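Local structure of amidohydrolase (Thermotoga maritima, 3OOQ) at residues 18-23 with 328-333; 170-175 with 280-285. The protein probably acts as a hydrolase of the amidohydrolase family, with a catalytic domain of TIM-barrel type and perhaps activity on allantoin. One frame throughout, in Å; residues are numbered along the deposited sequence.

Interaction 1 of 2, residues 18-23 with 328-333; sequences TSRPFK and KEEDLL
Arg-20 NH1 lies 3.4 Å from Glu-330 OE2, and this salt bridge carries essentially the whole contact. It rests on charge alone. The carboxylate oxygen sits well out of the guanidinium plane, no N-H points at it, and the two planar groups stand 82° apart. The side chains themselves cross at about a right angle, so the pair meets at one nitrogen and one oxygen and not in the paired, coplanar fashion of a bidentate bridge.

Glu-330 reaches out from the first turn of helix 329-334, just after Lys-328 at the N-cap. Its CG lies anti to the backbone N, beside the carbonyl carbon (chi1 -171°), and the extended chain beyond it carries the carboxylate out to Arg-20. A bend at chi2 brings the Arg-20 guanidinium to the helix, although CB does not point at it. The long side chains span 8.7 Å between Arg-20 CA and Glu-330 CA.

The loop 18-23 links strand 12-14 to strand 24-29 of the four-stranded mixed sheet, whereas the opposing helix packs through Leu-332 on Ile-291 of helix 290-297. Glu-329 OE2, one residue before Glu-330, is hydrogen-bonded to His-367 NE2, and at the start of the loop Thr-18 OG1 is hydrogen-bonded to Glu-354 OE2.

Both bridging residues are exposed and bury little surface, and Arg-20 also touches a crystal neighbour, which may influence its pose. Attraction without a directed hydrogen bond, at a solvent-facing site, implies a probably modest and adaptable electrostatic tie between this loop and helix 329-334.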
loop_
_atom_site.group_PDB
_atom_site.type_symbol
_atom_site.label_atom_id
_atom_site.label_comp_id
_atom_site.label_asym_id
_atom_site.label_seq_id
_atom_site.Cartn_x
_atom_site.Cartn_y
_atom_site.Cartn_z
ATOM N N THR F 18 33.322 -48.880 -4.433
ATOM C CA THR F 18 34.476 -48.766 -3.557
ATOM C C THR F 18 35.575 -49.754 -3.945
ATOM O O THR F 18 36.616 -49.822 -3.294
ATOM C CB THR F 18 34.059 -48.963 -2.114
ATOM O OG1 THR F 18 33.323 -50.190 -2.012
ATOM C CG2 THR F 18 33.151 -47.771 -1.652
ATOM N N SER F 19 35.325 -50.527 -4.995
ATOM C CA SER F 19 36.344 -51.351 -5.639
ATOM C C SER F 19 35.907 -51.530 -7.090
ATOM O O SER F 19 34.773 -51.185 -7.448
ATOM C CB SER F 19 36.540 -52.701 -4.933
ATOM O OG SER F 19 35.342 -53.445 -4.874
ATOM N N ARG F 20 36.821 -52.019 -7.920
ATOM C CA ARG F 20 36.608 -52.097 -9.362
ATOM C C ARG F 20 35.489 -53.051 -9.770
ATOM O O ARG F 20 35.278 -54.067 -9.111
ATOM C CB ARG F 20 37.919 -52.438 -10.081
ATOM C CG ARG F 20 38.561 -51.195 -10.673
ATOM C CD ARG F 20 40.069 -51.224 -10.614
ATOM N NE ARG F 20 40.615 -49.859 -10.514
ATOM C CZ ARG F 20 41.256 -49.210 -11.490
ATOM N NH1 ARG F 20 41.699 -47.975 -11.280
ATOM N NH2 ARG F 20 41.460 -49.793 -12.671
ATOM N N PRO F 21 34.780 -52.725 -10.869
ATOM C CA PRO F 21 33.691 -53.580 -11.330
ATOM C C PRO F 21 34.167 -54.969 -11.763
ATOM O O PRO F 21 35.349 -55.158 -12.062
ATOM C CB PRO F 21 33.097 -52.804 -12.525
ATOM C CG PRO F 21 34.173 -51.845 -12.951
ATOM C CD PRO F 21 34.987 -51.547 -11.740
ATOM N N PHE F 22 33.257 -55.930 -11.785
ATOM C CA PHE F 22 33.583 -57.301 -12.179
ATOM C C PHE F 22 32.280 -57.941 -12.594
ATOM O O PHE F 22 31.206 -57.480 -12.187
ATOM C CB PHE F 22 34.175 -58.089 -11.002
ATOM C CG PHE F 22 33.258 -58.169 -9.810
ATOM C CD1 PHE F 22 33.159 -57.103 -8.920
ATOM C CD2 PHE F 22 32.469 -59.293 -9.602
ATOM C CE1 PHE F 22 32.288 -57.162 -7.833
ATOM C CE2 PHE F 22 31.601 -59.375 -8.518
ATOM C CZ PHE F 22 31.509 -58.318 -7.626
ATOM N N LYS F 23 32.380 -58.995 -13.398
ATOM C CA LYS F 23 31.248 -59.836 -13.718
ATOM C C LYS F 23 31.032 -60.799 -12.556
ATOM O O LYS F 23 31.961 -61.489 -12.132
ATOM C CB LYS F 23 31.518 -60.594 -15.025
ATOM C CG LYS F 23 30.265 -60.893 -15.844
ATOM C CD LYS F 23 30.558 -60.974 -17.355
ATOM C CE LYS F 23 30.671 -59.591 -18.017
ATOM N NZ LYS F 23 30.788 -59.689 -19.515
ATOM N N LYS F 328 36.598 -37.825 -14.136
ATOM C CA LYS F 328 36.696 -39.225 -14.540
ATOM C C LYS F 328 35.585 -40.065 -13.937
ATOM O O LYS F 328 35.172 -39.843 -12.797
ATOM C CB LYS F 328 38.068 -39.794 -14.155
ATOM C CG LYS F 328 39.224 -38.979 -14.712
ATOM C CD LYS F 328 40.360 -38.899 -13.695
ATOM C CE LYS F 328 41.439 -37.885 -14.123
ATOM N NZ LYS F 328 42.379 -37.593 -13.007
ATOM N N GLU F 329 35.137 -41.055 -14.710
ATOM C CA GLU F 329 33.997 -41.899 -14.371
ATOM C C GLU F 329 34.003 -42.448 -12.938
ATOM O O GLU F 329 33.000 -42.337 -12.234
ATOM C CB GLU F 329 33.896 -43.060 -15.377
ATOM C CG GLU F 329 32.840 -44.083 -15.010
ATOM C CD GLU F 329 33.015 -45.409 -15.747
ATOM O OE1 GLU F 329 33.509 -45.389 -16.899
ATOM O OE2 GLU F 329 32.653 -46.466 -15.172
ATOM N N GLU F 330 35.125 -43.054 -12.534
ATOM C CA GLU F 330 35.283 -43.690 -11.220
ATOM C C GLU F 330 34.948 -42.693 -10.102
ATOM O O GLU F 330 34.216 -43.015 -9.160
ATOM C CB GLU F 330 36.732 -44.209 -11.067
ATOM C CG GLU F 330 37.023 -45.085 -9.849
ATOM C CD GLU F 330 38.508 -45.503 -9.748
ATOM O OE1 GLU F 330 39.040 -45.540 -8.615
ATOM O OE2 GLU F 330 39.135 -45.786 -10.798
ATOM N N ASP F 331 35.488 -41.486 -10.227
ATOM C CA ASP F 331 35.259 -40.395 -9.266
ATOM C C ASP F 331 33.801 -39.903 -9.265
ATOM O O ASP F 331 33.179 -39.689 -8.199
ATOM C CB ASP F 331 36.184 -39.213 -9.596
ATOM C CG ASP F 331 37.646 -39.491 -9.266
ATOM O OD1 ASP F 331 37.919 -40.241 -8.306
ATOM O OD2 ASP F 331 38.527 -38.939 -9.962
ATOM N N LEU F 332 33.271 -39.708 -10.469
ATOM C CA LEU F 332 31.903 -39.243 -10.637
ATOM C C LEU F 332 30.900 -40.235 -10.062
ATOM O O LEU F 332 29.847 -39.837 -9.551
ATOM C CB LEU F 332 31.613 -38.980 -12.107
ATOM C CG LEU F 332 32.380 -37.807 -12.702
ATOM C CD1 LEU F 332 32.363 -37.888 -14.225
ATOM C CD2 LEU F 332 31.775 -36.459 -12.218
ATOM N N LEU F 333 31.219 -41.526 -10.137
ATOM C CA LEU F 333 30.370 -42.522 -9.488
ATOM C C LEU F 333 30.423 -42.406 -7.967
ATOM O O LEU F 333 29.376 -42.432 -7.309
ATOM C CB LEU F 333 30.725 -43.941 -9.958
ATOM C CG LEU F 333 30.332 -44.216 -11.400
ATOM C CD1 LEU F 333 30.986 -45.546 -11.914
ATOM C CD2 LEU F 333 28.819 -44.279 -11.473
#

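Interaction 2 of 2, residues 170-175 with 280-285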
loop_
_atom_site.group_PDB
_atom_site.type_symbol
_atom_site.label_atom_id
_atom_site.label_comp_id
_atom_site.label_asym_id
_atom_site.label_seq_id
_atom_site.Cartn_x
_atom_site.Cartn_y
_atom_site.Cartn_z
ATOM N N SER F 170 19.661 -7.460 5.513
ATOM C CA SER F 170 19.618 -6.909 4.169
ATOM C C SER F 170 21.034 -6.865 3.592
ATOM O O SER F 170 21.223 -6.418 2.471
ATOM C CB SER F 170 19.004 -5.494 4.193
ATOM O OG SER F 170 19.773 -4.595 4.985
ATOM N N THR F 171 22.023 -7.320 4.367
ATOM C CA THR F 171 23.428 -7.296 3.941
ATOM C C THR F 171 24.101 -8.597 4.394
ATOM O O THR F 171 23.613 -9.274 5.300
ATOM C CB THR F 171 24.215 -6.117 4.591
ATOM O OG1 THR F 171 24.227 -6.291 6.011
ATOM C CG2 THR F 171 23.592 -4.738 4.250
ATOM N N ARG F 172 25.235 -8.919 3.791
ATOM C CA ARG F 172 26.088 -10.003 4.295
ATOM C C ARG F 172 26.509 -9.805 5.754
ATOM O O ARG F 172 26.575 -10.772 6.496
ATOM C CB ARG F 172 27.322 -10.188 3.389
ATOM C CG ARG F 172 26.999 -10.883 2.060
ATOM C CD ARG F 172 28.269 -11.106 1.214
ATOM N NE ARG F 172 27.995 -11.941 0.038
ATOM C CZ ARG F 172 27.496 -11.506 -1.119
ATOM N NH1 ARG F 172 27.170 -10.225 -1.289
ATOM N NH2 ARG F 172 27.292 -12.367 -2.106
HETATM N N MSE F 173 26.795 -8.562 6.162
HETATM C CA MSE F 173 27.155 -8.260 7.550
HETATM C C MSE F 173 26.038 -8.702 8.491
HETATM O O MSE F 173 26.296 -9.280 9.551
HETATM C CB MSE F 173 27.383 -6.754 7.783
HETATM C CG MSE F 173 28.308 -6.042 6.803
HETATM SE SE MSE F 173 28.688 -4.264 7.514
HETATM C CE MSE F 173 26.876 -3.483 7.212
ATOM N N GLY F 174 24.806 -8.382 8.091
ATOM C CA GLY F 174 23.608 -8.719 8.851
ATOM C C GLY F 174 23.323 -10.209 8.917
ATOM O O GLY F 174 22.930 -10.698 9.962
ATOM N N THR F 175 23.497 -10.925 7.806
ATOM C CA THR F 175 23.301 -12.400 7.788
ATOM C C THR F 175 24.205 -13.124 8.806
ATOM O O THR F 175 23.749 -13.961 9.582
ATOM C CB THR F 175 23.561 -12.946 6.386
ATOM O OG1 THR F 175 22.658 -12.311 5.482
ATOM C CG2 THR F 175 23.389 -14.485 6.311
ATOM N N LYS F 280 22.583 -15.846 -11.004
ATOM C CA LYS F 280 22.947 -14.785 -10.053
ATOM C C LYS F 280 24.392 -14.390 -10.206
ATOM O O LYS F 280 25.238 -15.174 -10.682
ATOM C CB LYS F 280 22.711 -15.235 -8.596
ATOM C CG LYS F 280 21.222 -15.449 -8.243
ATOM C CD LYS F 280 21.030 -15.983 -6.816
ATOM C CE LYS F 280 21.620 -17.401 -6.649
ATOM N NZ LYS F 280 21.631 -17.782 -5.197
ATOM N N LEU F 281 24.668 -13.160 -9.799
ATOM C CA LEU F 281 26.014 -12.632 -9.727
ATOM C C LEU F 281 26.962 -13.576 -8.980
ATOM O O LEU F 281 28.096 -13.797 -9.431
ATOM C CB LEU F 281 25.956 -11.297 -9.005
ATOM C CG LEU F 281 27.179 -10.407 -9.011
ATOM C CD1 LEU F 281 27.482 -9.982 -10.451
ATOM C CD2 LEU F 281 26.900 -9.214 -8.068
ATOM N N GLU F 282 26.489 -14.123 -7.849
ATOM C CA GLU F 282 27.296 -15.004 -7.014
ATOM C C GLU F 282 27.563 -16.351 -7.709
ATOM O O GLU F 282 28.431 -17.102 -7.293
ATOM C CB GLU F 282 26.699 -15.195 -5.600
ATOM C CG GLU F 282 25.329 -15.934 -5.511
ATOM C CD GLU F 282 24.766 -15.994 -4.080
ATOM O OE1 GLU F 282 25.405 -15.453 -3.146
ATOM O OE2 GLU F 282 23.668 -16.575 -3.887
ATOM N N LEU F 283 26.833 -16.621 -8.783
ATOM C CA LEU F 283 27.063 -17.813 -9.608
ATOM C C LEU F 283 27.921 -17.541 -10.848
ATOM O O LEU F 283 28.137 -18.445 -11.654
ATOM C CB LEU F 283 25.719 -18.438 -10.034
ATOM C CG LEU F 283 24.761 -18.850 -8.913
ATOM C CD1 LEU F 283 23.548 -19.612 -9.450
ATOM C CD2 LEU F 283 25.476 -19.697 -7.895
ATOM N N LYS F 284 28.418 -16.317 -11.014
ATOM C CA LYS F 284 29.136 -15.955 -12.260
ATOM C C LYS F 284 30.355 -16.840 -12.606
ATOM O O LYS F 284 30.646 -17.042 -13.783
ATOM C CB LYS F 284 29.543 -14.475 -12.270
ATOM C CG LYS F 284 30.787 -14.132 -11.472
ATOM C CD LYS F 284 31.193 -12.653 -11.664
ATOM C CE LYS F 284 32.677 -12.445 -11.374
ATOM N NZ LYS F 284 32.958 -11.098 -10.771
ATOM N N ASP F 285 31.060 -17.344 -11.591
ATOM C CA ASP F 285 32.239 -18.203 -11.816
ATOM C C ASP F 285 31.980 -19.702 -11.612
ATOM O O ASP F 285 32.927 -20.484 -11.440
ATOM C CB ASP F 285 33.426 -17.743 -10.949
ATOM C CG ASP F 285 34.077 -16.474 -11.479
ATOM O OD1 ASP F 285 33.846 -16.115 -12.645
ATOM O OD2 ASP F 285 34.826 -15.823 -10.737
#
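Three charged side chains, Arg-172, Glu-282 and Lys-280, form a salt-bridge network in which Glu-282 is the shared acid. Across the contact the bridge is long, 3.8 Å from Arg-172 NH2 to Glu-282 OE1, with the guanidinium and carboxylate planes 76° apart and no hydrogen bond between them. The other oxygen has a closer cation: in a salt bridge within 280-285, Lys-280 NZ donates to the anti lone pair of Glu-282 OE2, 2.7 Å away, and NZ also bonds to Asn-157 OD1. Glu-282 has CG between its backbone N and carbonyl carbon (chi1 66°), and from there the extended chain presents one oxygen to each cation. The strongest polar partner of Arg-172 is Asp-79 of a second subunit, bridged through NH1, while NE bridges to Asp-232 of its own chain. With an alanine in place of Glu-282, Lys-280 NZ would probably lose its carboxylate mate and Arg-172 a distant counter-charge in a buried setting.

Among the hydrogen bonds, Gly-174 N donates to Thr-171 OG1 at 3.0 Å (N-H...O angle 156°), a capping bond to the N-cap residue of the helix that bears Arg-172.

The contact thus joins the N-terminal turn of helix 172-198 to the 3-10 turn 281-283, which lies between strand 269-271 and helix 290-297. Helix 156-164 touches both segments, Pro-158 against Thr-175 and Glu-156 OE2 accepting from Glu-282 N.

Interactions 1 and 2 are separate, with centres 37 Å apart and nearest atoms about 16 Å apart. Along the chain, both segments of interaction 2 fall between 18-23 and 328-333. Each pairs an arginine with a glutamate without a hydrogen bond between them, but the settings differ. Interaction 1 is exposed, within one chain, and ties the loop after strand 12-14 to helix 329-334; interaction 2 is buried, and a second subunit supplies further acidic partners. Both lie well away from the centre of the chain, their centres about 20 Å and 23 Å from it. Helix 290-297, which follows 280-285 in the chain, packs against helix 329-334, so it links the two regions in sequence and space.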